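Local coordinates for protein-tyrosine-phosphatase (PDB 5M43) that probably removes phosphate from tyrosine, serine and threonine side chains of proteins, as the dual-specificity phosphatase domain of a Yvh1-type protein connected with ribosome assembly, at residues D61-D66 with G154-F159; M105-S110 with R150-P155; A113-L118 with E144-T149. All blocks are in the same frame, centred on the assembly; numbering follows the deposited sequence.

Interaction 1 (D61-D66 with G154-F159); sequences DMEDQD and GPNDGF
Asp61 and Asn156 meet through two different first torsions: Asp61 carries CG anti to its backbone N (chi1 180°), while Asn156 holds CG between backbone N and carbonyl carbon (chi1 78°). The two side chains slide past each other in opposite directions, and Asn156 ND2 donates to Asp61 OD1 at 2.8 Å with an N-H...O angle of 159°. The acceptor lies near the amide plane of Asn156, yet the donor reaches OD1 on its anti side and well out of the carboxylate plane. The same OD1 also pairs with Ser108 OG. The amide is fixed at both ends, because Asn156 OD1 caps the helix that follows, accepting from Phe159 N at 2.9 Å and more weakly from Gly158 N. ND2 is thereby held over the centre of the Phe159 ring, 3.2 Å above its plane. At the ring edge the carbonyl of Gln65 approaches in plane, with Gln65 O 3.6 Å from Phe159 CE1.

The backbones come together where Gly158 CA points a hydrogen at Glu63 O, 3.5 Å away; a CB on Gly158 would run into that oxygen, consistent with a glycine at this position. Further out, the side chains of Glu63 and Asp157 lie side by side, with Glu63 OE2 4.2 Å from Asp157 OD2, a pairing of like charges that is likely to be unfavourable. One water accepts from Asp157 N and donates to Glu63 OE2 at 2.7 Å, bridging the two segments.

The contact thus ties the loop between strand 53-56 and helix 71-83, including its type I turn Met62-Gln65, to the N-terminus of helix 157-168, with Arg109 and Thr112 of helix 109-121 packed against Phe159.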
# COMPACT_ATOMS: atom_id res chain seq x y z
N ASP A 61 -6.48 -1.94 -13.11
CA ASP A 61 -6.36 -3.24 -12.47
C ASP A 61 -6.44 -4.31 -13.54
O ASP A 61 -7.46 -5.01 -13.73
CB ASP A 61 -7.46 -3.44 -11.43
CG ASP A 61 -7.34 -4.78 -10.78
OD1 ASP A 61 -6.20 -5.27 -10.69
OD2 ASP A 61 -8.35 -5.32 -10.31
N MET A 62 -5.34 -4.45 -14.28
CA MET A 62 -5.25 -5.41 -15.37
C MET A 62 -3.89 -6.06 -15.32
O MET A 62 -2.93 -5.44 -14.88
CB MET A 62 -5.47 -4.75 -16.73
CG MET A 62 -6.92 -4.34 -16.85
SD MET A 62 -7.19 -3.87 -18.51
CE MET A 62 -6.49 -2.24 -18.49
N GLU A 63 -3.84 -7.32 -15.77
CA GLU A 63 -2.61 -8.12 -15.64
C GLU A 63 -1.44 -7.59 -16.47
O GLU A 63 -0.29 -7.91 -16.15
CB GLU A 63 -2.90 -9.57 -16.04
CG GLU A 63 -3.87 -10.28 -15.10
CD GLU A 63 -4.32 -11.64 -15.62
OE1 GLU A 63 -3.52 -12.30 -16.35
OE2 GLU A 63 -5.47 -12.05 -15.29
N ASP A 64 -1.70 -6.78 -17.49
CA ASP A 64 -0.71 -6.19 -18.37
C ASP A 64 -0.24 -4.83 -17.91
O ASP A 64 0.45 -4.13 -18.67
CB ASP A 64 -1.36 -6.00 -19.73
CG ASP A 64 -2.68 -5.24 -19.56
OD1 ASP A 64 -3.71 -5.91 -19.30
OD2 ASP A 64 -2.69 -3.98 -19.56
N GLN A 65 -0.65 -4.38 -16.72
CA GLN A 65 -0.30 -3.06 -16.31
C GLN A 65 1.00 -3.21 -15.55
O GLN A 65 1.13 -4.12 -14.73
CB GLN A 65 -1.39 -2.49 -15.40
CG GLN A 65 -2.69 -2.24 -16.23
CD GLN A 65 -2.56 -0.95 -16.96
OE1 GLN A 65 -2.50 0.13 -16.34
NE2 GLN A 65 -2.51 -1.03 -18.28
N ASP A 66 1.91 -2.26 -15.74
CA ASP A 66 3.22 -2.27 -15.06
C ASP A 66 3.08 -1.53 -13.74
O ASP A 66 2.91 -0.31 -13.74
CB ASP A 66 4.25 -1.61 -15.96
CG ASP A 66 5.65 -1.66 -15.42
OD1 ASP A 66 5.86 -2.04 -14.26
OD2 ASP A 66 6.53 -1.23 -16.21
N GLY A 154 -6.71 -9.35 -2.99
CA GLY A 154 -6.41 -10.31 -4.01
C GLY A 154 -5.90 -9.63 -5.26
O GLY A 154 -6.66 -9.41 -6.21
N PRO A 155 -4.59 -9.38 -5.34
CA PRO A 155 -4.05 -8.78 -6.57
C PRO A 155 -4.24 -9.68 -7.77
O PRO A 155 -4.18 -10.92 -7.70
CB PRO A 155 -2.55 -8.58 -6.28
CG PRO A 155 -2.48 -8.56 -4.67
CD PRO A 155 -3.57 -9.56 -4.30
N ASN A 156 -4.39 -9.03 -8.91
CA ASN A 156 -4.54 -9.78 -10.15
C ASN A 156 -3.24 -10.54 -10.45
O ASN A 156 -2.19 -10.27 -9.87
CB ASN A 156 -4.99 -8.83 -11.28
CG ASN A 156 -3.87 -7.98 -11.88
OD1 ASN A 156 -2.82 -8.47 -12.26
ND2 ASN A 156 -4.14 -6.69 -12.01
N ASP A 157 -3.32 -11.53 -11.37
CA ASP A 157 -2.22 -12.48 -11.61
C ASP A 157 -0.94 -11.78 -12.06
O ASP A 157 0.16 -12.18 -11.67
CB ASP A 157 -2.58 -13.51 -12.71
CG ASP A 157 -3.61 -14.54 -12.29
OD1 ASP A 157 -4.10 -14.46 -11.18
OD2 ASP A 157 -4.00 -15.40 -13.15
N GLY A 158 -1.07 -10.70 -12.83
CA GLY A 158 0.11 -9.96 -13.28
C GLY A 158 0.77 -9.21 -12.14
O GLY A 158 2.01 -9.13 -12.06
N PHE A 159 -0.04 -8.57 -11.29
CA PHE A 159 0.52 -7.94 -10.11
C PHE A 159 1.21 -8.95 -9.21
O PHE A 159 2.25 -8.64 -8.61
CB PHE A 159 -0.59 -7.23 -9.34
CG PHE A 159 -1.16 -6.02 -10.05
CD1 PHE A 159 -0.53 -5.50 -11.19
CD2 PHE A 159 -2.28 -5.38 -9.54
CE1 PHE A 159 -1.06 -4.40 -11.85
CE2 PHE A 159 -2.82 -4.29 -10.16
CZ PHE A 159 -2.24 -3.78 -11.32
O HOH W 1 -5.87 -11.98 -12.66

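Interaction 2 (M105-S110 with R150-P155); sequences MGKSRS and RPIAGP. With NO3 (nitrate ion), chain B.
Residues 105-109 form the later part of the phosphate-binding loop (P-loop), and Arg150 grips its backbone at Met105 and Gly106. The guanidinium presents its edge to two successive carbonyls: NE donates to Gly106 O at 2.9 Å, with an N-H...O angle of 167°, and NH2 donates to Met105 O at 2.9 Å along a more bent path. Both oxygens lie close to the guanidinium plane, while each donor is tilted moderately from its carbonyl plane. A turn about the CB-CG bond of Arg150 (chi2 74°) places CD off the extended course of the chain. An alanine here would remove both donors and would probably leave the carbonyls of Met105 and Gly106 without these mates, giving the turn of the loop more freedom to move. Gly106 has positive phi, and a CB on it would collide with Arg150 NH2.

This is the HCX5R signature of cysteine-based phosphatases, with Cys103 two residues before Met105 and Arg109 opening helix 109-121. A nitrate ion occupies the cradle, consistent with the place of a substrate phosphate: backbone N atoms of Met105, Lys107, Ser108 and Arg109 donate to it, and Arg109 adds a two-pronged grip through NE to O3 at 2.9 Å and NH2 to O2 at 2.9 Å. The helix N-terminus behind would be expected to favour an anion.

Further along, Gly154 N donates to Lys107 O at 2.8 Å and nearly straight (168°). The extended Lys107 chain runs over the 152-154 backbone, its CG 3.3 Å from Ile152 O. Ser108 OG, which bonds to Asp61, rests 3.4 Å from Pro155 CA. At the outer margin the Met105 and Ile152 side chains cross at about a right angle, Met105 CE lying 4.0 Å from Ile152 CD1.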
# COMPACT_ATOMS: atom_id res chain seq x y z
N MET A 105 -11.51 -0.98 -5.55
CA MET A 105 -12.16 -1.92 -4.64
C MET A 105 -11.39 -2.14 -3.36
O MET A 105 -11.97 -2.72 -2.43
CB MET A 105 -12.34 -3.29 -5.32
CG MET A 105 -13.20 -3.33 -6.59
SD MET A 105 -13.18 -4.95 -7.32
CE MET A 105 -13.91 -5.88 -5.96
N GLY A 106 -10.14 -1.63 -3.22
CA GLY A 106 -9.34 -2.07 -2.10
C GLY A 106 -9.04 -3.55 -2.14
O GLY A 106 -8.94 -4.19 -1.09
N LYS A 107 -8.82 -4.10 -3.35
CA LYS A 107 -8.62 -5.52 -3.57
C LYS A 107 -7.29 -5.81 -4.23
O LYS A 107 -6.57 -6.71 -3.78
CB LYS A 107 -9.75 -6.13 -4.47
CG LYS A 107 -9.48 -7.55 -4.86
CD LYS A 107 -10.64 -8.03 -5.74
CE LYS A 107 -10.39 -9.44 -6.19
NZ LYS A 107 -11.45 -9.86 -7.25
N SER A 108 -6.96 -5.11 -5.31
CA SER A 108 -5.85 -5.52 -6.18
C SER A 108 -4.76 -4.44 -6.26
O SER A 108 -3.62 -4.67 -5.83
CB SER A 108 -6.42 -5.88 -7.55
OG SER A 108 -5.34 -6.27 -8.42
N ARG A 109 -5.09 -3.25 -6.76
CA ARG A 109 -4.05 -2.22 -6.93
C ARG A 109 -3.47 -1.78 -5.56
O ARG A 109 -2.25 -1.79 -5.37
CB ARG A 109 -4.61 -1.03 -7.67
CG ARG A 109 -4.68 -1.28 -9.21
CD ARG A 109 -5.46 -0.19 -9.83
NE ARG A 109 -6.90 -0.41 -9.60
CZ ARG A 109 -7.85 0.24 -10.27
NH1 ARG A 109 -7.50 1.14 -11.20
NH2 ARG A 109 -9.17 -0.03 -10.04
N SER A 110 -4.32 -1.35 -4.63
CA SER A 110 -3.83 -0.84 -3.35
C SER A 110 -3.14 -1.95 -2.55
O SER A 110 -2.16 -1.69 -1.84
CB SER A 110 -4.98 -0.22 -2.50
OG SER A 110 -6.01 -1.18 -2.42
N ARG A 150 -8.12 -7.31 5.69
CA ARG A 150 -8.79 -6.93 4.44
C ARG A 150 -9.06 -8.24 3.70
O ARG A 150 -8.37 -8.59 2.74
CB ARG A 150 -7.90 -5.97 3.63
CG ARG A 150 -8.57 -5.44 2.36
CD ARG A 150 -9.64 -4.40 2.71
NE ARG A 150 -10.26 -3.81 1.47
CZ ARG A 150 -11.30 -2.95 1.55
NH1 ARG A 150 -11.78 -2.62 2.77
NH2 ARG A 150 -11.88 -2.43 0.47
N PRO A 151 -10.09 -8.98 4.09
CA PRO A 151 -10.26 -10.33 3.54
C PRO A 151 -10.49 -10.34 2.02
O PRO A 151 -10.16 -11.37 1.39
CB PRO A 151 -11.48 -10.89 4.31
CG PRO A 151 -12.06 -9.70 5.07
CD PRO A 151 -10.96 -8.72 5.27
N ILE A 152 -11.02 -9.26 1.41
CA ILE A 152 -11.21 -9.30 -0.06
C ILE A 152 -9.90 -9.13 -0.82
O ILE A 152 -9.92 -9.31 -2.07
CB ILE A 152 -12.18 -8.20 -0.53
CG1 ILE A 152 -12.76 -8.49 -1.93
CG2 ILE A 152 -11.55 -6.82 -0.43
CD1 ILE A 152 -13.77 -7.47 -2.34
N ALA A 153 -8.79 -8.87 -0.13
CA ALA A 153 -7.51 -8.62 -0.82
C ALA A 153 -7.18 -9.74 -1.79
O ALA A 153 -7.32 -10.93 -1.47
CB ALA A 153 -6.40 -8.50 0.24
N GLY A 154 -6.71 -9.35 -2.99
CA GLY A 154 -6.41 -10.31 -4.01
C GLY A 154 -5.90 -9.63 -5.26
O GLY A 154 -6.66 -9.41 -6.21
N PRO A 155 -4.59 -9.38 -5.34
CA PRO A 155 -4.05 -8.78 -6.57
C PRO A 155 -4.24 -9.68 -7.77
O PRO A 155 -4.18 -10.92 -7.70
CB PRO A 155 -2.55 -8.58 -6.28
CG PRO A 155 -2.48 -8.56 -4.67
CD PRO A 155 -3.57 -9.56 -4.30
N NO3 B . -8.80 -2.62 -7.40
O1 NO3 B . -9.04 -3.42 -6.45
O2 NO3 B . -9.60 -1.69 -7.67
O3 NO3 B . -7.66 -2.66 -7.95

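Interaction 3 (A113-L118 with E144-T149); sequences AIIAYL and EWVRET
Val146 points its CB from helix 135-147 toward helix 109-121, and the two methyls beyond it divide the work. CG1, anti to the backbone N (chi1 174°), turns to Ala153 in the loop that follows. CG2, anti to the carbonyl carbon, is the tip that meets side chains of the neighbouring helix, with Val146 CG2 3.7 Å from Leu118 CD1, 3.9 Å from Ile114 CG2 and 4.0 Å from Ile115 CG1. Ile115 crosses Val146 at about a right angle, whereas Ile114 and Leu118 approach more slantwise. One methyl therefore sits among side chains at positions i, i+1 and i+4 of the opposing helix.

Leu118 CD1 has a second task: it also reaches Trp145 CD1 at 3.9 Å, its side chain crossing that of the indole at about a right angle. The polar edge of the indole is turned to other business, for NE1 donates to Lys7 O.

No hydrogen bond joins the two segments. The nearest CA atoms, those of Ile115 and Val146, are 7.6 Å apart, so contact is made wholly by side chains, and Ile114 continues on to Val14 of strand 12-15. Such apolar layering, with the helix that follows the P-loop lying between the central sheet and a further helix, is characteristic of the protein-tyrosine phosphatase fold.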
# COMPACT_ATOMS: atom_id res chain seq x y z
N ALA A 113 0.37 -2.47 -3.64
CA ALA A 113 1.26 -1.46 -3.06
C ALA A 113 1.60 -1.76 -1.61
O ALA A 113 2.76 -1.60 -1.20
CB ALA A 113 0.59 -0.08 -3.19
N ILE A 114 0.60 -2.19 -0.83
CA ILE A 114 0.86 -2.49 0.59
C ILE A 114 1.78 -3.68 0.71
O ILE A 114 2.70 -3.68 1.52
CB ILE A 114 -0.47 -2.73 1.31
CG1 ILE A 114 -1.10 -1.34 1.47
CG2 ILE A 114 -0.22 -3.51 2.66
CD1 ILE A 114 -2.35 -1.33 2.21
N ILE A 115 1.54 -4.73 -0.09
CA ILE A 115 2.41 -5.89 -0.04
C ILE A 115 3.84 -5.49 -0.38
O ILE A 115 4.80 -5.97 0.24
CB ILE A 115 1.87 -7.01 -0.95
CG1 ILE A 115 0.57 -7.58 -0.34
CG2 ILE A 115 2.97 -8.07 -1.19
CD1 ILE A 115 -0.01 -8.58 -1.36
N ALA A 116 4.02 -4.64 -1.42
CA ALA A 116 5.38 -4.22 -1.76
C ALA A 116 6.08 -3.56 -0.57
O ALA A 116 7.28 -3.78 -0.35
CB ALA A 116 5.35 -3.24 -2.93
N TYR A 117 5.34 -2.73 0.17
CA TYR A 117 5.90 -2.10 1.35
C TYR A 117 6.20 -3.14 2.43
O TYR A 117 7.29 -3.11 3.04
CB TYR A 117 4.92 -1.03 1.83
CG TYR A 117 5.22 -0.58 3.25
CD1 TYR A 117 6.17 0.36 3.51
CD2 TYR A 117 4.51 -1.12 4.32
CE1 TYR A 117 6.44 0.75 4.84
CE2 TYR A 117 4.73 -0.74 5.64
CZ TYR A 117 5.67 0.25 5.89
OH TYR A 117 5.97 0.62 7.19
N LEU A 118 5.26 -4.08 2.66
CA LEU A 118 5.48 -5.07 3.72
C LEU A 118 6.68 -5.97 3.42
O LEU A 118 7.46 -6.32 4.32
CB LEU A 118 4.24 -5.95 3.93
CG LEU A 118 2.96 -5.27 4.43
CD1 LEU A 118 1.82 -6.31 4.43
CD2 LEU A 118 3.26 -4.82 5.90
N GLU A 144 -1.56 -13.12 2.65
CA GLU A 144 -2.39 -13.66 3.74
C GLU A 144 -2.33 -12.76 4.97
O GLU A 144 -3.32 -12.62 5.71
CB GLU A 144 -1.95 -15.06 4.11
CG GLU A 144 -2.13 -16.06 3.01
CD GLU A 144 -3.56 -16.08 2.57
OE1 GLU A 144 -4.48 -16.10 3.44
OE2 GLU A 144 -3.80 -16.02 1.37
N TRP A 145 -1.19 -12.09 5.17
CA TRP A 145 -1.10 -11.11 6.25
C TRP A 145 -2.11 -9.97 6.05
O TRP A 145 -2.85 -9.60 6.97
CB TRP A 145 0.34 -10.57 6.30
CG TRP A 145 0.59 -9.58 7.45
CD1 TRP A 145 0.35 -8.24 7.45
CD2 TRP A 145 1.14 -9.90 8.70
NE1 TRP A 145 0.75 -7.69 8.67
CE2 TRP A 145 1.22 -8.70 9.45
CE3 TRP A 145 1.57 -11.10 9.27
CZ2 TRP A 145 1.75 -8.65 10.76
CZ3 TRP A 145 2.09 -11.05 10.62
CH2 TRP A 145 2.18 -9.83 11.31
N VAL A 146 -2.15 -9.42 4.84
CA VAL A 146 -3.12 -8.38 4.53
C VAL A 146 -4.54 -8.90 4.73
O VAL A 146 -5.38 -8.19 5.28
CB VAL A 146 -2.93 -7.87 3.09
CG1 VAL A 146 -4.03 -6.89 2.71
CG2 VAL A 146 -1.53 -7.15 3.03
N ARG A 147 -4.81 -10.13 4.28
CA ARG A 147 -6.17 -10.70 4.35
C ARG A 147 -6.65 -10.85 5.80
O ARG A 147 -7.89 -10.99 6.02
CB ARG A 147 -6.19 -12.07 3.67
CG ARG A 147 -6.31 -11.91 2.16
CD ARG A 147 -6.07 -13.23 1.45
NE ARG A 147 -6.46 -13.07 0.06
CZ ARG A 147 -6.35 -14.02 -0.84
NH1 ARG A 147 -5.83 -15.22 -0.50
NH2 ARG A 147 -6.77 -13.81 -2.09
N GLU A 148 -5.76 -10.79 6.79
CA GLU A 148 -6.24 -10.87 8.16
C GLU A 148 -7.12 -9.69 8.54
O GLU A 148 -7.95 -9.82 9.45
CB GLU A 148 -5.05 -11.00 9.13
CG GLU A 148 -4.30 -12.30 8.93
CD GLU A 148 -3.32 -12.59 10.02
OE1 GLU A 148 -3.68 -12.46 11.20
OE2 GLU A 148 -2.17 -12.98 9.69
N THR A 149 -6.96 -8.54 7.89
CA THR A 149 -7.86 -7.42 8.15
C THR A 149 -8.55 -6.89 6.91
O THR A 149 -9.52 -6.12 7.07
CB THR A 149 -7.17 -6.24 8.83
OG1 THR A 149 -6.18 -5.70 7.93
CG2 THR A 149 -6.51 -6.67 10.12

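How the interactions relate
Interaction 3 is the buried one, an apolar seam between two helices without a cross-segment hydrogen bond, whereas interactions 1 and 2 lie partly at the surface and rely on polar groups and backbone atoms. Interactions 2 and 3 both use helix 109-121, the first at its N-terminal end and the loop before it, the second further along. Interactions 1 and 2 share Gly154 and Pro155, and Ser108 OG joins them by probable hydrogen bonds to Asp61 OD1 and Asn156 N. Arg147 NE reaches Ala153 O, linking interactions 2 and 3. In sequence, interaction 3 is nested within the loops closed by both others.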